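Long-range contacts in hypothetical protein (Pseudomonas aeruginosa, PDB 2H9F), which belongs to the PrpF family and probably isomerises methylaconitate, an unsaturated tricarboxylate: residues Q7-T13 and E386-P392; R41-M46 and F98-S102; N104-T110 and I175-F179. All coordinates share one frame; numbering follows the deposited sequence.

Contact 1 (Q7-T13 and E386-P392)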
loop_
_atom_site.group_PDB
_atom_site.type_symbol
_atom_site.label_atom_id
_atom_site.label_comp_id
_atom_site.label_asym_id
_atom_site.label_seq_id
_atom_site.Cartn_x
_atom_site.Cartn_y
_atom_site.Cartn_z
ATOM N N GLN A 7 -14.467 5.385 -18.694
ATOM C CA GLN A 7 -14.592 4.466 -17.589
ATOM C C GLN A 7 -16.033 4.429 -17.119
ATOM O O GLN A 7 -16.774 5.407 -17.254
ATOM C CB GLN A 7 -13.701 4.960 -16.440
ATOM C CG GLN A 7 -12.199 4.992 -16.779
ATOM C CD GLN A 7 -11.337 4.852 -15.581
ATOM O OE1 GLN A 7 -11.008 3.757 -15.210
ATOM N NE2 GLN A 7 -11.014 5.978 -14.926
ATOM N N ILE A 8 -16.378 3.310 -16.500
ATOM C CA ILE A 8 -17.660 3.062 -15.799
ATOM C C ILE A 8 -17.484 3.631 -14.401
ATOM O O ILE A 8 -16.394 3.528 -13.840
ATOM C CB ILE A 8 -17.933 1.512 -15.798
ATOM C CG1 ILE A 8 -17.989 1.064 -17.250
ATOM C CG2 ILE A 8 -19.202 1.098 -15.156
ATOM C CD1 ILE A 8 -18.932 1.863 -18.105
ATOM N N ARG A 9 -18.513 4.300 -13.878
ATOM C CA ARG A 9 -18.541 4.710 -12.478
ATOM C C ARG A 9 -19.471 3.770 -11.686
ATOM O O ARG A 9 -20.662 3.610 -12.040
ATOM C CB ARG A 9 -19.026 6.167 -12.320
ATOM C CG ARG A 9 -18.439 7.268 -13.265
ATOM C CD ARG A 9 -18.724 8.697 -12.682
ATOM N NE ARG A 9 -20.128 8.913 -12.250
ATOM C CZ ARG A 9 -20.557 9.664 -11.215
ATOM N NH1 ARG A 9 -19.731 10.330 -10.422
ATOM N NH2 ARG A 9 -21.857 9.744 -10.970
ATOM N N ILE A 10 -18.906 3.087 -10.688
ATOM C CA ILE A 10 -19.620 2.090 -9.849
ATOM C C ILE A 10 -19.674 2.571 -8.426
ATOM O O ILE A 10 -18.615 2.837 -7.815
ATOM C CB ILE A 10 -18.994 0.654 -9.940
ATOM C CG1 ILE A 10 -18.812 0.250 -11.394
ATOM C CG2 ILE A 10 -19.880 -0.447 -9.218
ATOM C CD1 ILE A 10 -17.903 -0.916 -11.574
ATOM N N PRO A 11 -20.900 2.782 -7.911
ATOM C CA PRO A 11 -21.043 3.190 -6.508
ATOM C C PRO A 11 -20.310 2.226 -5.587
ATOM O O PRO A 11 -20.484 1.029 -5.692
ATOM C CB PRO A 11 -22.556 3.146 -6.258
ATOM C CG PRO A 11 -23.177 3.141 -7.606
ATOM C CD PRO A 11 -22.193 2.594 -8.572
ATOM N N ALA A 12 -19.509 2.766 -4.674
ATOM C CA ALA A 12 -18.675 1.958 -3.781
ATOM C C ALA A 12 -18.367 2.797 -2.558
ATOM O O ALA A 12 -18.434 4.015 -2.602
ATOM C CB ALA A 12 -17.314 1.576 -4.407
ATOM N N THR A 13 -17.951 2.084 -1.526
ATOM C CA THR A 13 -17.487 2.643 -0.271
ATOM C C THR A 13 -16.194 1.921 0.103
ATOM O O THR A 13 -16.098 0.669 0.091
ATOM C CB THR A 13 -18.550 2.501 0.802
ATOM O OG1 THR A 13 -19.785 3.006 0.266
ATOM C CG2 THR A 13 -18.163 3.305 2.082
ATOM N N GLU A 386 -16.103 7.488 0.072
ATOM C CA GLU A 386 -17.350 7.009 -0.484
ATOM C C GLU A 386 -17.665 7.750 -1.790
ATOM O O GLU A 386 -17.328 8.886 -1.953
ATOM C CB GLU A 386 -18.488 7.260 0.504
ATOM C CG GLU A 386 -18.527 8.721 0.965
ATOM C CD GLU A 386 -19.724 9.089 1.818
ATOM O OE1 GLU A 386 -20.878 8.839 1.418
ATOM O OE2 GLU A 386 -19.495 9.662 2.883
ATOM N N GLY A 387 -18.351 7.086 -2.715
ATOM C CA GLY A 387 -18.700 7.722 -3.957
ATOM C C GLY A 387 -18.735 6.623 -5.001
ATOM O O GLY A 387 -19.586 5.734 -4.942
ATOM N N TRP A 388 -17.819 6.698 -5.969
ATOM C CA TRP A 388 -17.814 5.751 -7.102
ATOM C C TRP A 388 -16.375 5.388 -7.406
ATOM O O TRP A 388 -15.483 6.271 -7.379
ATOM C CB TRP A 388 -18.360 6.458 -8.329
ATOM C CG TRP A 388 -19.787 6.880 -8.230
ATOM C CD1 TRP A 388 -20.871 6.209 -8.717
ATOM C CD2 TRP A 388 -20.283 8.073 -7.635
ATOM N NE1 TRP A 388 -22.005 6.892 -8.429
ATOM C CE2 TRP A 388 -21.679 8.057 -7.789
ATOM C CE3 TRP A 388 -19.673 9.172 -6.986
ATOM C CZ2 TRP A 388 -22.485 9.064 -7.305
ATOM C CZ3 TRP A 388 -20.471 10.172 -6.494
ATOM C CH2 TRP A 388 -21.872 10.113 -6.642
ATOM N N VAL A 389 -16.142 4.114 -7.661
ATOM C CA VAL A 389 -14.904 3.686 -8.276
ATOM C C VAL A 389 -15.067 3.770 -9.788
ATOM O O VAL A 389 -16.179 3.572 -10.323
ATOM C CB VAL A 389 -14.454 2.262 -7.856
ATOM C CG1 VAL A 389 -14.043 2.203 -6.454
ATOM C CG2 VAL A 389 -15.547 1.142 -8.147
ATOM N N ARG A 390 -13.948 3.967 -10.475
ATOM C CA ARG A 390 -13.915 3.881 -11.938
ATOM C C ARG A 390 -13.026 2.765 -12.458
ATOM O O ARG A 390 -11.951 2.507 -11.932
ATOM C CB ARG A 390 -13.440 5.173 -12.569
ATOM C CG ARG A 390 -14.218 6.406 -12.191
ATOM C CD ARG A 390 -13.813 7.538 -13.150
ATOM N NE ARG A 390 -14.632 8.698 -12.961
ATOM C CZ ARG A 390 -14.612 9.784 -13.719
ATOM N NH1 ARG A 390 -13.840 9.859 -14.798
ATOM N NH2 ARG A 390 -15.397 10.809 -13.390
ATOM N N VAL A 391 -13.519 2.067 -13.476
ATOM C CA VAL A 391 -12.703 1.154 -14.217
ATOM C C VAL A 391 -13.076 1.311 -15.697
ATOM O O VAL A 391 -14.177 1.743 -16.012
ATOM C CB VAL A 391 -12.882 -0.342 -13.795
ATOM C CG1 VAL A 391 -12.545 -0.541 -12.298
ATOM C CG2 VAL A 391 -14.262 -0.820 -14.096
ATOM N N PRO A 392 -12.165 0.928 -16.597
ATOM C CA PRO A 392 -12.524 0.834 -18.010
ATOM C C PRO A 392 -13.628 -0.196 -18.273
ATOM O O PRO A 392 -13.621 -1.292 -17.716
ATOM C CB PRO A 392 -11.188 0.465 -18.670
ATOM C CG PRO A 392 -10.167 0.995 -17.727
ATOM C CD PRO A 392 -10.734 0.650 -16.390
#
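Val-391 O takes a hydrogen bond of 2.7 Å from Ile-8 N. Val-391 N returns a longer bond of 3.2 Å to Ile-8 O. The same two-way pairing joins Ile-10 with Val-389 and Ala-12 with Gly-387. These bonds zip strand 7-13 against strand 388-392, antiparallel at 146°, and those of Gly-387 extend the pairing past the corner that the chain turns there. Gln-7 lays its amide across the backbone of the partner strand, with NE2 3.5 Å from Arg-390 CB. This amide also has a polar partner in Glu-159 of the second subunit.

One face of this beta pair carries Arg-9, Trp-388 and Arg-390. The guanidinium of Arg-9 lies flat on the indole, planes 26° apart, with CZ 3.9 Å from the centroid of the five-membered ring of Trp-388. This is a cation-pi stack. A bend at chi3 (-48°) turns the guanidinium over the ring, with NH1 above CD2 and CE3. Pro-11 CD meets the pyrrole part of the indole, 3.9 Å from Trp-388 CD1.

Across the dimer interface, Glu-386 of the second subunit forms salt bridges with Arg-9 NH1 and Arg-390 NE. Residues 386 to 389 also pair with a strand of that subunit, so the sheet continues through the interface. On the other face Ile-10 CB packs on Val-389 CG2 at 3.9 Å.

Contact 2 (R41-M46 and F98-S102)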
loop_
_atom_site.group_PDB
_atom_site.type_symbol
_atom_site.label_atom_id
_atom_site.label_comp_id
_atom_site.label_asym_id
_atom_site.label_seq_id
_atom_site.Cartn_x
_atom_site.Cartn_y
_atom_site.Cartn_z
ATOM N N ARG A 41 -17.550 -10.767 -12.701
ATOM C CA ARG A 41 -17.428 -10.200 -11.360
ATOM C C ARG A 41 -15.954 -10.211 -10.906
ATOM O O ARG A 41 -15.416 -9.246 -10.344
ATOM C CB ARG A 41 -18.307 -11.009 -10.381
ATOM C CG ARG A 41 -18.115 -10.541 -8.959
ATOM C CD ARG A 41 -18.902 -11.357 -7.962
ATOM N NE ARG A 41 -20.303 -10.997 -8.025
ATOM C CZ ARG A 41 -21.269 -11.598 -7.337
ATOM N NH1 ARG A 41 -20.999 -12.573 -6.469
ATOM N NH2 ARG A 41 -22.507 -11.164 -7.479
ATOM N N ASP A 42 -15.317 -11.341 -11.137
ATOM C CA ASP A 42 -13.919 -11.586 -10.751
ATOM C C ASP A 42 -13.045 -10.570 -11.468
ATOM O O ASP A 42 -12.263 -9.857 -10.816
ATOM C CB ASP A 42 -13.558 -13.061 -11.112
ATOM C CG ASP A 42 -14.067 -14.076 -10.067
ATOM O OD1 ASP A 42 -14.888 -13.702 -9.205
ATOM O OD2 ASP A 42 -13.645 -15.257 -10.138
ATOM N N ARG A 43 -13.243 -10.423 -12.786
ATOM C CA ARG A 43 -12.517 -9.429 -13.613
ATOM C C ARG A 43 -12.725 -8.015 -13.087
ATOM O O ARG A 43 -11.760 -7.193 -12.967
ATOM C CB ARG A 43 -13.014 -9.489 -15.077
ATOM C CG ARG A 43 -12.843 -10.816 -15.787
ATOM C CD ARG A 43 -13.027 -10.730 -17.329
ATOM N NE ARG A 43 -14.416 -10.535 -17.777
ATOM C CZ ARG A 43 -15.163 -11.478 -18.359
ATOM N NH1 ARG A 43 -14.674 -12.690 -18.561
ATOM N NH2 ARG A 43 -16.411 -11.231 -18.723
ATOM N N LEU A 44 -13.985 -7.706 -12.756
ATOM C CA LEU A 44 -14.295 -6.374 -12.268
ATOM C C LEU A 44 -13.450 -6.063 -11.033
ATOM O O LEU A 44 -12.785 -5.031 -10.967
ATOM C CB LEU A 44 -15.787 -6.187 -11.958
ATOM C CG LEU A 44 -16.090 -4.829 -11.272
ATOM C CD1 LEU A 44 -15.800 -3.679 -12.196
ATOM C CD2 LEU A 44 -17.546 -4.761 -10.749
ATOM N N PHE A 45 -13.459 -6.983 -10.072
ATOM C CA PHE A 45 -12.776 -6.769 -8.813
ATOM C C PHE A 45 -11.247 -6.767 -8.935
ATOM O O PHE A 45 -10.547 -5.966 -8.301
ATOM C CB PHE A 45 -13.279 -7.787 -7.803
ATOM C CG PHE A 45 -14.706 -7.540 -7.349
ATOM C CD1 PHE A 45 -15.375 -6.371 -7.668
ATOM C CD2 PHE A 45 -15.328 -8.433 -6.513
ATOM C CE1 PHE A 45 -16.650 -6.158 -7.258
ATOM C CE2 PHE A 45 -16.587 -8.188 -6.055
ATOM C CZ PHE A 45 -17.270 -7.074 -6.463
HETATM N N MSE A 46 -10.738 -7.633 -9.793
HETATM C CA MSE A 46 -9.313 -7.579 -10.191
HETATM C C MSE A 46 -9.002 -6.164 -10.646
HETATM O O MSE A 46 -8.072 -5.443 -10.130
HETATM C CB MSE A 46 -9.041 -8.640 -11.331
HETATM C CG MSE A 46 -8.890 -10.011 -10.858
HETATM SE SE MSE A 46 -8.607 -11.038 -12.450
HETATM C CE MSE A 46 -9.683 -12.707 -12.186
ATOM N N PHE A 98 -6.750 -13.810 -10.079
ATOM C CA PHE A 98 -7.509 -14.752 -9.251
ATOM C C PHE A 98 -8.201 -14.012 -8.122
ATOM O O PHE A 98 -7.606 -13.106 -7.500
ATOM C CB PHE A 98 -6.599 -15.831 -8.645
ATOM C CG PHE A 98 -7.364 -16.992 -8.012
ATOM C CD1 PHE A 98 -7.990 -17.944 -8.810
ATOM C CD2 PHE A 98 -7.477 -17.101 -6.631
ATOM C CE1 PHE A 98 -8.698 -18.993 -8.240
ATOM C CE2 PHE A 98 -8.181 -18.126 -6.052
ATOM C CZ PHE A 98 -8.802 -19.086 -6.855
ATOM N N VAL A 99 -9.469 -14.341 -7.897
ATOM C CA VAL A 99 -10.199 -13.818 -6.757
ATOM C C VAL A 99 -10.657 -15.038 -6.004
ATOM O O VAL A 99 -11.267 -15.943 -6.587
ATOM C CB VAL A 99 -11.404 -12.931 -7.161
ATOM C CG1 VAL A 99 -12.082 -12.377 -5.919
ATOM C CG2 VAL A 99 -10.956 -11.786 -8.103
ATOM N N ASP A 100 -10.322 -15.096 -4.720
ATOM C CA ASP A 100 -10.603 -16.294 -3.932
ATOM C C ASP A 100 -11.817 -15.991 -3.097
ATOM O O ASP A 100 -11.807 -15.027 -2.325
ATOM C CB ASP A 100 -9.403 -16.610 -3.033
ATOM C CG ASP A 100 -9.564 -17.860 -2.230
ATOM O OD1 ASP A 100 -10.647 -18.509 -2.205
ATOM O OD2 ASP A 100 -8.554 -18.183 -1.609
ATOM N N TRP A 101 -12.849 -16.812 -3.249
ATOM C CA TRP A 101 -14.100 -16.630 -2.528
ATOM C C TRP A 101 -14.282 -17.656 -1.395
ATOM O O TRP A 101 -15.354 -17.753 -0.795
ATOM C CB TRP A 101 -15.286 -16.734 -3.487
ATOM C CG TRP A 101 -15.249 -15.727 -4.576
ATOM C CD1 TRP A 101 -14.798 -15.917 -5.837
ATOM C CD2 TRP A 101 -15.647 -14.371 -4.482
ATOM N NE1 TRP A 101 -14.907 -14.749 -6.557
ATOM C CE2 TRP A 101 -15.417 -13.780 -5.741
ATOM C CE3 TRP A 101 -16.184 -13.599 -3.467
ATOM C CZ2 TRP A 101 -15.723 -12.464 -6.007
ATOM C CZ3 TRP A 101 -16.460 -12.278 -3.715
ATOM C CH2 TRP A 101 -16.224 -11.715 -4.977
ATOM N N SER A 102 -13.247 -18.417 -1.090
ATOM C CA SER A 102 -13.422 -19.571 -0.202
ATOM C C SER A 102 -13.268 -19.236 1.290
ATOM O O SER A 102 -13.592 -20.066 2.137
ATOM C CB SER A 102 -12.406 -20.635 -0.564
ATOM O OG SER A 102 -11.124 -20.203 -0.147
HETATM O O HOH W 1 -10.947 -15.733 -10.149
#
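Trp-101 NE1 gives a hydrogen bond to Asp-42 OD1, 2.8 Å long with an N-H...O angle of 149°. OD1 lies close to the plane of the indole. It is met on its syn side, with the nitrogen 29° out of the carboxylate plane. The bond joins a helix to the short strand and turn at 98-102, and it is the one direct hydrogen bond between them.

The tight part of the contact lies around the indole. Its far corner meets Phe-45 edge to edge, with Trp-101 CH2 3.7 Å from Phe-45 CE2. Arg-41 adds its aliphatic part, CD being 3.9 Å from Trp-101 CZ2. Its NE is bonded to Cys-34 O. Beside this, Val-99 CG2 sits against the helix backbone, 3.6 Å from Asp-42 O. Chi1 of -178° puts that methyl beside the backbone N of Val-99, where it also reaches Met-46 CG.

The other side is looser. A water bridges the gap, giving a hydrogen bond to Asp-42 OD2 (2.7 Å) and accepting one from Val-99 N (3.0 Å). Each carboxylate oxygen of Asp-42 therefore has a partner. The terminal methyl of selenomethionine Met-46, CE, lies 3.8 Å from Phe-98 N. Phe-98 is exposed, and its CB is directed away from the helix.

Helix 39-49 packs through Arg-41 and Phe-45 on strand 71-77. Trp-101 touches Leu-88 of strand 85-92, which also pairs with strand 99-100.

Contact 3 (N104-T110 and I175-F179)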
loop_
_atom_site.group_PDB
_atom_site.type_symbol
_atom_site.label_atom_id
_atom_site.label_comp_id
_atom_site.label_asym_id
_atom_site.label_seq_id
_atom_site.Cartn_x
_atom_site.Cartn_y
_atom_site.Cartn_z
ATOM N N ASN A 104 -13.229 -16.493 4.921
ATOM C CA ASN A 104 -13.738 -15.244 5.521
ATOM C C ASN A 104 -12.596 -14.386 6.083
ATOM O O ASN A 104 -11.518 -14.866 6.494
ATOM C CB ASN A 104 -14.823 -15.447 6.638
ATOM C CG ASN A 104 -15.424 -14.070 7.173
ATOM O OD1 ASN A 104 -15.665 -13.137 6.375
ATOM N ND2 ASN A 104 -15.619 -13.950 8.517
ATOM N N CYS A 105 -12.901 -13.094 6.091
ATOM C CA CYS A 105 -12.137 -12.087 6.768
ATOM C C CYS A 105 -12.953 -11.578 7.961
ATOM O O CYS A 105 -13.934 -10.844 7.809
ATOM C CB CYS A 105 -11.827 -10.942 5.793
ATOM S SG CYS A 105 -10.676 -9.869 6.515
ATOM N N GLY A 106 -12.543 -11.989 9.144
ATOM C CA GLY A 106 -13.184 -11.550 10.360
ATOM C C GLY A 106 -12.994 -10.066 10.583
ATOM O O GLY A 106 -13.835 -9.414 11.226
ATOM N N ASN A 107 -11.887 -9.514 10.060
ATOM C CA ASN A 107 -11.636 -8.054 10.199
ATOM C C ASN A 107 -12.627 -7.273 9.353
ATOM O O ASN A 107 -13.270 -6.343 9.899
ATOM C CB ASN A 107 -10.169 -7.677 9.943
ATOM C CG ASN A 107 -9.312 -7.959 11.156
ATOM O OD1 ASN A 107 -9.228 -7.140 12.083
ATOM N ND2 ASN A 107 -8.748 -9.149 11.212
ATOM N N LEU A 108 -12.820 -7.706 8.082
ATOM C CA LEU A 108 -13.791 -7.032 7.221
ATOM C C LEU A 108 -15.248 -7.274 7.624
ATOM O O LEU A 108 -16.100 -6.466 7.273
ATOM C CB LEU A 108 -13.550 -7.273 5.718
ATOM C CG LEU A 108 -12.383 -6.498 5.076
ATOM C CD1 LEU A 108 -12.514 -6.549 3.575
ATOM C CD2 LEU A 108 -12.165 -5.024 5.547
ATOM N N SER A 109 -15.537 -8.320 8.402
ATOM C CA SER A 109 -16.878 -8.468 9.051
ATOM C C SER A 109 -17.328 -7.225 9.785
ATOM O O SER A 109 -18.490 -6.843 9.730
ATOM C CB SER A 109 -16.851 -9.622 10.058
ATOM O OG SER A 109 -16.463 -10.803 9.389
ATOM N N THR A 110 -16.393 -6.604 10.495
ATOM C CA THR A 110 -16.695 -5.385 11.200
ATOM C C THR A 110 -17.228 -4.370 10.183
ATOM O O THR A 110 -18.249 -3.766 10.429
ATOM C CB THR A 110 -15.462 -4.834 11.922
ATOM O OG1 THR A 110 -14.642 -5.918 12.402
ATOM C CG2 THR A 110 -15.882 -3.966 13.072
ATOM N N ILE A 175 -17.141 -1.921 17.984
ATOM C CA ILE A 175 -18.172 -2.804 17.447
ATOM C C ILE A 175 -17.856 -4.180 18.004
ATOM O O ILE A 175 -16.802 -4.748 17.731
ATOM C CB ILE A 175 -18.140 -2.883 15.917
ATOM C CG1 ILE A 175 -18.471 -1.504 15.333
ATOM C CG2 ILE A 175 -19.163 -3.879 15.413
ATOM C CD1 ILE A 175 -18.208 -1.311 13.809
ATOM N N VAL A 176 -18.761 -4.725 18.801
ATOM C CA VAL A 176 -18.619 -6.082 19.311
ATOM C C VAL A 176 -19.191 -7.045 18.267
ATOM O O VAL A 176 -20.286 -6.826 17.763
ATOM C CB VAL A 176 -19.424 -6.232 20.644
ATOM C CG1 VAL A 176 -19.456 -7.670 21.117
ATOM C CG2 VAL A 176 -18.871 -5.283 21.717
ATOM N N LEU A 177 -18.442 -8.105 17.955
ATOM C CA LEU A 177 -18.867 -9.123 17.028
ATOM C C LEU A 177 -19.088 -10.421 17.757
ATOM O O LEU A 177 -18.290 -10.754 18.632
ATOM C CB LEU A 177 -17.785 -9.366 15.961
ATOM C CG LEU A 177 -17.333 -8.207 15.055
ATOM C CD1 LEU A 177 -16.077 -8.615 14.273
ATOM C CD2 LEU A 177 -18.461 -7.746 14.110
ATOM N N GLU A 178 -20.126 -11.171 17.367
ATOM C CA GLU A 178 -20.361 -12.521 17.856
ATOM C C GLU A 178 -20.410 -13.475 16.675
ATOM O O GLU A 178 -21.276 -13.351 15.827
ATOM C CB GLU A 178 -21.706 -12.679 18.605
ATOM C CG GLU A 178 -22.026 -11.597 19.564
ATOM C CD GLU A 178 -23.239 -11.918 20.455
ATOM O OE1 GLU A 178 -24.082 -12.749 20.092
ATOM O OE2 GLU A 178 -23.319 -11.322 21.546
ATOM N N PHE A 179 -19.487 -14.427 16.660
ATOM C CA PHE A 179 -19.462 -15.469 15.666
ATOM C C PHE A 179 -20.178 -16.670 16.244
ATOM O O PHE A 179 -19.711 -17.295 17.197
ATOM C CB PHE A 179 -18.020 -15.794 15.310
ATOM C CG PHE A 179 -17.309 -14.672 14.621
ATOM C CD1 PHE A 179 -16.773 -13.632 15.347
ATOM C CD2 PHE A 179 -17.214 -14.627 13.242
ATOM C CE1 PHE A 179 -16.122 -12.577 14.725
ATOM C CE2 PHE A 179 -16.551 -13.570 12.598
ATOM C CZ PHE A 179 -16.013 -12.547 13.354
#
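The Phe-179 ring meets Asn-104 at its edge and two other residues obliquely. Asn-104 ND2 lies near the ring plane, 4.2 Å from Phe-179 CE2. Gly-106 CA approaches Phe-179 CZ at 4.2 Å, and Ser-109 OG also comes in aslant. Outside the contact, Ile-146 of strand 144-153 touches the same ring.

This is helix-on-sheet packing. It is consistent with the diaminopimelate epimerase-like fold of PrpF proteins, in which a central helix is wrapped by strongly curved strands. Helix 106-118 is laid over strand 175-180, and the short segments run at 128° to each other. The strand itself is held between strands 144-153 and 369-386 by backbone hydrogen bonds on both sides.

Ile-175, Leu-177 and Phe-179 turn towards the helix. All the contacts between the segments are van der Waals in kind. Leu-177 CD1 fits into the first turn of the helix, 3.9 Å from Gly-106 O and 3.6 Å from Thr-110 OG1. Thr-110 CG2 packs on Ile-175 CD1, also at 3.6 Å. Chi1 of Thr-110 (-35°) sends this methyl to the strand while its hydroxyl turns back into the helix.

The helix start is well tied. Cys-105 is the N-cap, and its SG accepts a hydrogen bond from Leu-108 N. Ser-109 OG donates to Cys-105 O at 3.0 Å, from the opposite face of the carbonyl to Ser-109 N. Tyr-87 OH is bonded to that oxygen too. Asn-107 O also has two donors: Thr-110 OG1 at 2.9 Å and Thr-110 N reach it from the same face of its plane.

Contact 1 joins the two ends of the chain, and the other two contacts are nested in the loop it closes. Contact 2 closes before contact 3 opens, and strand 99-100 leads directly to helix 106-118. Contacts 1 and 2 have centres about 16 Å apart and touch where Leu-44 CD1 of helix 39-49 lies 3.5 Å from Ile-10 CD1. Contact 3 lies about 7 Å from the centre of the folded chain, its own centre about 25 Å from that of contact 1 and about 21 Å from that of contact 2. All three reach the same connected system of strands. Contact 1 faces the second subunit, while contacts 2 and 3 pack helices within the chain.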